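Local coordinates for protein pyruvate kinase 1 (Trypanosoma brucei brucei, PDB 4KCT) that transfers the phosphoryl group of phosphoenolpyruvate to ADP, giving pyruvate and ATP, and also decarboxylates oxaloacetate, at residues V35-S47 and T334-A348. Residues are numbered along the deposited sequence; the frame is centred on the assembly and turned at random. Where two conformers were deposited one is given.
Sequences VEALKNLMKSGMS and TAKGKYPNEVVQYMA
L41 on helix 35-44 reaches with its CD2 branch into a hollow formed by T334, P340, N341 and V344, where the first and last helices of the pyruvate kinase TIM barrel close the ring. Helices 35-44 and 340-348 run nearly parallel, 15° apart, their axes 8.8 Å from each other at closest approach. L41 CD2 meets V344 CG2 at 3.7 Å, the two side chains crossing at about a right angle. N341 in turn fits among A37, N40, L41 and S44, so the packing is knobs-into-holes in both directions. The amide of N341 stands almost perpendicular to that of N40, and N341 OD1 lies 3.4 Å from N40 CB. Two waters bridge the helices: one donates to both A37 O and N341 OD1, the other accepts from the ND2 atoms of N40 and N341.

One turn further on, S44 faces both V344 and Q345. The extended Q345 chain brings NE2 to S44 OG, to which it donates a hydrogen bond of 3.1 Å, with the OG slightly out of the amide plane. With chi1 at 169° V344 turns CG1 away from its own N and toward the end of helix 35-44, 3.3 Å from S44 O. There G45 forms a Schellman motif; its positive phi, 133°, allows the chain to turn into strand 46-52.

Behind this layer, V344 also leans on C26 and L330, of the first and eighth barrel strands, while T334 OG1 is held by T27 O. The T334 side chain, on the short helix before 340-348, is about 12 Å from the bound pyruvate, so it does not line that pocket. S44 OG is held by two bonds: it accepts from Q345 NE2 and donates to N40 O at 2.7 Å, on the opposite face of that carbonyl plane from S44 N.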
loop_
_atom_site.group_PDB
_atom_site.type_symbol
_atom_site.label_atom_id
_atom_site.label_comp_id
_atom_site.label_asym_id
_atom_site.label_seq_id
_atom_site.Cartn_x
_atom_site.Cartn_y
_atom_site.Cartn_z
ATOM N N VAL A 35 -11.812 -39.925 33.601
ATOM C CA VAL A 35 -11.161 -40.322 32.363
ATOM C C VAL A 35 -12.154 -40.285 31.190
ATOM O O VAL A 35 -11.813 -39.854 30.085
ATOM C CB VAL A 35 -10.526 -41.717 32.490
ATOM C CG1 VAL A 35 -10.033 -42.215 31.143
ATOM C CG2 VAL A 35 -9.395 -41.677 33.518
ATOM N N GLU A 36 -13.377 -40.741 31.425
ATOM C CA GLU A 36 -14.344 -40.730 30.360
ATOM C C GLU A 36 -14.718 -39.295 29.953
ATOM O O GLU A 36 -14.819 -39.003 28.759
ATOM C CB GLU A 36 -15.574 -41.559 30.710
ATOM C CG GLU A 36 -16.066 -42.433 29.562
ATOM C CD GLU A 36 -15.035 -43.459 29.103
ATOM O OE1 GLU A 36 -14.869 -43.631 27.876
ATOM O OE2 GLU A 36 -14.409 -44.115 29.960
ATOM N N ALA A 37 -14.854 -38.394 30.924
ATOM C CA ALA A 37 -15.178 -37.015 30.591
ATOM C C ALA A 37 -14.035 -36.403 29.796
ATOM O O ALA A 37 -14.263 -35.606 28.879
ATOM C CB ALA A 37 -15.461 -36.182 31.847
ATOM N N LEU A 38 -12.804 -36.711 30.194
ATOM C CA LEU A 38 -11.641 -36.142 29.525
ATOM C C LEU A 38 -11.522 -36.638 28.094
ATOM O O LEU A 38 -11.135 -35.892 27.209
ATOM C CB LEU A 38 -10.355 -36.434 30.304
ATOM C CG LEU A 38 -10.211 -35.608 31.602
ATOM C CD1 LEU A 38 -9.148 -36.188 32.535
ATOM C CD2 LEU A 38 -9.949 -34.134 31.308
ATOM N N LYS A 39 -11.802 -37.921 27.872
ATOM C CA LYS A 39 -11.781 -38.450 26.508
ATOM C C LYS A 39 -12.761 -37.702 25.619
ATOM O O LYS A 39 -12.416 -37.300 24.505
ATOM C CB LYS A 39 -12.084 -39.956 26.486
ATOM C CG LYS A 39 -10.881 -40.808 26.882
ATOM C CD LYS A 39 -11.065 -42.273 26.470
ATOM C CE LYS A 39 -12.343 -42.831 27.017
ATOM N NZ LYS A 39 -12.524 -44.270 26.616
ATOM N N ASN A 40 -13.974 -37.483 26.122
ATOM C CA ASN A 40 -14.941 -36.709 25.382
ATOM C C ASN A 40 -14.484 -35.271 25.123
ATOM O O ASN A 40 -14.765 -34.705 24.062
ATOM C CB ASN A 40 -16.291 -36.728 26.082
ATOM C CG ASN A 40 -16.987 -38.072 25.955
ATOM O OD1 ASN A 40 -16.742 -38.807 25.020
ATOM N ND2 ASN A 40 -17.839 -38.391 26.908
ATOM N N LEU A 41 -13.883 -34.645 26.127
ATOM C CA LEU A 41 -13.332 -33.305 25.944
ATOM C C LEU A 41 -12.293 -33.295 24.824
ATOM O O LEU A 41 -12.238 -32.361 24.028
ATOM C CB LEU A 41 -12.690 -32.808 27.230
ATOM C CG LEU A 41 -13.456 -31.905 28.197
ATOM C CD1 LEU A 41 -12.486 -31.073 29.047
ATOM C CD2 LEU A 41 -14.468 -31.000 27.499
ATOM N N MET A 42 -11.404 -34.283 24.831
ATOM C CA MET A 42 -10.370 -34.387 23.805
ATOM C C MET A 42 -10.996 -34.595 22.421
ATOM O O MET A 42 -10.643 -33.910 21.458
ATOM C CB MET A 42 -9.426 -35.538 24.133
ATOM C CG MET A 42 -8.519 -35.216 25.308
ATOM S SD MET A 42 -7.693 -36.679 25.957
ATOM C CE MET A 42 -6.990 -35.970 27.461
ATOM N N LYS A 43 -11.966 -35.494 22.331
ATOM C CA LYS A 43 -12.656 -35.696 21.055
ATOM C C LYS A 43 -13.354 -34.438 20.622
ATOM O O LYS A 43 -13.453 -34.159 19.449
ATOM C CB LYS A 43 -13.666 -36.835 21.154
ATOM C CG LYS A 43 -13.013 -38.198 21.234
ATOM C CD LYS A 43 -14.034 -39.223 21.713
ATOM C CE LYS A 43 -13.571 -40.629 21.446
ATOM N NZ LYS A 43 -14.690 -41.568 21.745
ATOM N N SER A 44 -13.822 -33.655 21.580
ATOM C CA SER A 44 -14.545 -32.425 21.253
ATOM C C SER A 44 -13.618 -31.302 20.770
ATOM O O SER A 44 -14.077 -30.347 20.106
ATOM C CB SER A 44 -15.366 -31.945 22.454
ATOM O OG SER A 44 -16.379 -32.882 22.788
ATOM N N GLY A 45 -12.341 -31.375 21.154
ATOM C CA GLY A 45 -11.340 -30.409 20.675
ATOM C C GLY A 45 -10.412 -29.781 21.707
ATOM O O GLY A 45 -9.626 -28.873 21.380
ATOM N N MET A 46 -10.374 -30.324 22.918
ATOM C CA MET A 46 -9.414 -29.819 23.904
ATOM C C MET A 46 -7.994 -30.184 23.463
ATOM O O MET A 46 -7.735 -31.345 23.167
ATOM C CB MET A 46 -9.652 -30.441 25.270
ATOM C CG MET A 46 -8.567 -30.039 26.263
ATOM S SD MET A 46 -8.766 -30.699 27.959
ATOM C CE MET A 46 -8.521 -32.456 27.697
ATOM N N SER A 47 -7.091 -29.203 23.425
ATOM C CA SER A 47 -5.654 -29.465 23.191
ATOM C C SER A 47 -4.811 -29.383 24.456
ATOM O O SER A 47 -3.716 -29.941 24.501
ATOM C CB SER A 47 -5.084 -28.485 22.153
ATOM O OG SER A 47 -5.595 -28.802 20.866
ATOM N N THR A 334 -16.078 -25.428 31.289
ATOM C CA THR A 334 -15.698 -26.854 31.317
ATOM C C THR A 334 -15.439 -27.406 32.723
ATOM O O THR A 334 -15.535 -28.605 32.937
ATOM C CB THR A 334 -14.472 -27.157 30.418
ATOM O OG1 THR A 334 -13.387 -26.289 30.791
ATOM C CG2 THR A 334 -14.833 -26.923 28.923
ATOM N N ALA A 335 -14.975 -26.555 33.632
ATOM C CA ALA A 335 -14.638 -27.018 34.967
ATOM C C ALA A 335 -15.920 -27.420 35.714
ATOM O O ALA A 335 -15.971 -28.463 36.351
ATOM C CB ALA A 335 -13.896 -25.939 35.751
ATOM N N LYS A 336 -16.944 -26.578 35.650
ATOM C CA LYS A 336 -18.148 -26.837 36.448
ATOM C C LYS A 336 -19.467 -26.711 35.707
ATOM O O LYS A 336 -20.504 -26.887 36.289
ATOM C CB LYS A 336 -18.160 -26.000 37.705
ATOM C CG LYS A 336 -18.188 -24.513 37.472
ATOM C CD LYS A 336 -17.861 -23.766 38.763
ATOM C CE LYS A 336 -18.528 -22.393 38.797
ATOM N NZ LYS A 336 -18.602 -21.760 37.442
ATOM N N GLY A 337 -19.415 -26.549 34.403
ATOM C CA GLY A 337 -20.626 -26.379 33.651
ATOM C C GLY A 337 -21.396 -27.659 33.385
ATOM O O GLY A 337 -20.894 -28.781 33.588
ATOM N N LYS A 338 -22.597 -27.477 32.864
ATOM C CA LYS A 338 -23.516 -28.562 32.569
ATOM C C LYS A 338 -23.266 -29.147 31.172
ATOM O O LYS A 338 -23.742 -30.223 30.864
ATOM C CB LYS A 338 -24.943 -28.011 32.651
ATOM C CG LYS A 338 -26.044 -29.036 32.799
ATOM C CD LYS A 338 -27.341 -28.320 33.167
ATOM C CE LYS A 338 -28.562 -29.117 32.754
ATOM N NZ LYS A 338 -29.798 -28.309 32.967
ATOM N N TYR A 339 -22.598 -28.387 30.293
ATOM C CA TYR A 339 -22.467 -28.784 28.902
ATOM C C TYR A 339 -21.008 -28.710 28.418
ATOM O O TYR A 339 -20.731 -28.061 27.404
ATOM C CB TYR A 339 -23.352 -27.898 27.990
ATOM C CG TYR A 339 -24.822 -27.909 28.352
ATOM C CD1 TYR A 339 -25.646 -28.964 27.957
ATOM C CD2 TYR A 339 -25.392 -26.854 29.064
ATOM C CE1 TYR A 339 -26.995 -28.985 28.297
ATOM C CE2 TYR A 339 -26.738 -26.859 29.389
ATOM C CZ TYR A 339 -27.527 -27.936 29.011
ATOM O OH TYR A 339 -28.857 -27.945 29.327
ATOM N N PRO A 340 -20.094 -29.429 29.100
ATOM C CA PRO A 340 -18.661 -29.263 28.816
ATOM C C PRO A 340 -18.271 -29.707 27.397
ATOM O O PRO A 340 -17.522 -29.002 26.731
ATOM C CB PRO A 340 -17.971 -30.151 29.878
ATOM C CG PRO A 340 -19.053 -31.051 30.401
ATOM C CD PRO A 340 -20.324 -30.235 30.309
ATOM N N ASN A 341 -18.862 -30.788 26.888
ATOM C CA ASN A 341 -18.562 -31.210 25.499
ATOM C C ASN A 341 -19.147 -30.251 24.464
ATOM O O ASN A 341 -18.480 -29.901 23.499
ATOM C CB ASN A 341 -19.044 -32.634 25.226
ATOM C CG ASN A 341 -18.379 -33.645 26.131
ATOM O OD1 ASN A 341 -17.204 -33.510 26.447
ATOM N ND2 ASN A 341 -19.175 -34.574 26.687
ATOM N N GLU A 342 -20.380 -29.803 24.683
ATOM C CA GLU A 342 -21.055 -28.955 23.698
ATOM C C GLU A 342 -20.341 -27.579 23.617
ATOM O O GLU A 342 -20.317 -26.967 22.559
ATOM C CB GLU A 342 -22.531 -28.736 24.061
ATOM C CG GLU A 342 -23.407 -29.983 23.895
ATOM C CD GLU A 342 -23.341 -30.918 25.102
ATOM O OE1 GLU A 342 -22.646 -30.614 26.086
ATOM O OE2 GLU A 342 -23.926 -32.016 25.030
ATOM N N VAL A 343 -19.896 -27.057 24.759
ATOM C CA VAL A 343 -19.214 -25.756 24.759
ATOM C C VAL A 343 -17.890 -25.825 23.975
ATOM O O VAL A 343 -17.622 -24.967 23.126
ATOM C CB VAL A 343 -19.042 -25.137 26.184
ATOM C CG1 VAL A 343 -18.075 -25.932 27.027
ATOM C CG2 VAL A 343 -18.547 -23.693 26.083
ATOM N N VAL A 344 -17.154 -26.922 24.139
ATOM C CA VAL A 344 -15.911 -27.104 23.382
ATOM C C VAL A 344 -16.199 -27.275 21.888
ATOM O O VAL A 344 -15.520 -26.697 21.047
ATOM C CB VAL A 344 -15.083 -28.277 23.912
ATOM C CG1 VAL A 344 -13.940 -28.607 22.940
ATOM C CG2 VAL A 344 -14.550 -27.949 25.328
ATOM N N GLN A 345 -17.240 -28.036 21.569
ATOM C CA GLN A 345 -17.645 -28.203 20.177
ATOM C C GLN A 345 -18.067 -26.884 19.513
ATOM O O GLN A 345 -17.673 -26.615 18.383
ATOM C CB GLN A 345 -18.762 -29.264 20.057
ATOM C CG GLN A 345 -18.262 -30.691 20.344
ATOM C CD GLN A 345 -19.406 -31.653 20.674
ATOM O OE1 GLN A 345 -20.553 -31.361 20.393
ATOM N NE2 GLN A 345 -19.092 -32.751 21.356
ATOM N N TYR A 346 -18.843 -26.049 20.223
ATOM C CA TYR A 346 -19.174 -24.703 19.702
ATOM C C TYR A 346 -17.913 -23.894 19.500
ATOM O O TYR A 346 -17.767 -23.208 18.486
ATOM C CB TYR A 346 -20.104 -23.936 20.646
ATOM C CG TYR A 346 -21.545 -23.975 20.256
ATOM C CD1 TYR A 346 -22.008 -23.253 19.169
ATOM C CD2 TYR A 346 -22.454 -24.776 20.955
ATOM C CE1 TYR A 346 -23.338 -23.307 18.796
ATOM C CE2 TYR A 346 -23.776 -24.852 20.574
ATOM C CZ TYR A 346 -24.223 -24.078 19.526
ATOM O OH TYR A 346 -25.535 -24.157 19.143
ATOM N N MET A 347 -17.040 -23.901 20.511
ATOM C CA MET A 347 -15.815 -23.097 20.443
ATOM C C MET A 347 -14.980 -23.483 19.213
ATOM O O MET A 347 -14.542 -22.621 18.456
ATOM C CB MET A 347 -14.960 -23.283 21.701
ATOM C CG MET A 347 -13.795 -22.292 21.721
ATOM S SD MET A 347 -13.055 -22.145 23.381
ATOM C CE MET A 347 -13.628 -20.498 23.861
ATOM N N ALA A 348 -14.858 -24.783 18.967
ATOM C CA ALA A 348 -14.198 -25.287 17.745
ATOM C C ALA A 348 -14.865 -24.826 16.439
ATOM O O ALA A 348 -14.172 -24.425 15.505
ATOM C CB ALA A 348 -14.086 -26.814 17.783
HETATM O O HOH W 1 -16.428 -33.960 28.958
HETATM O O HOH W 2 -18.316 -36.656 29.036
#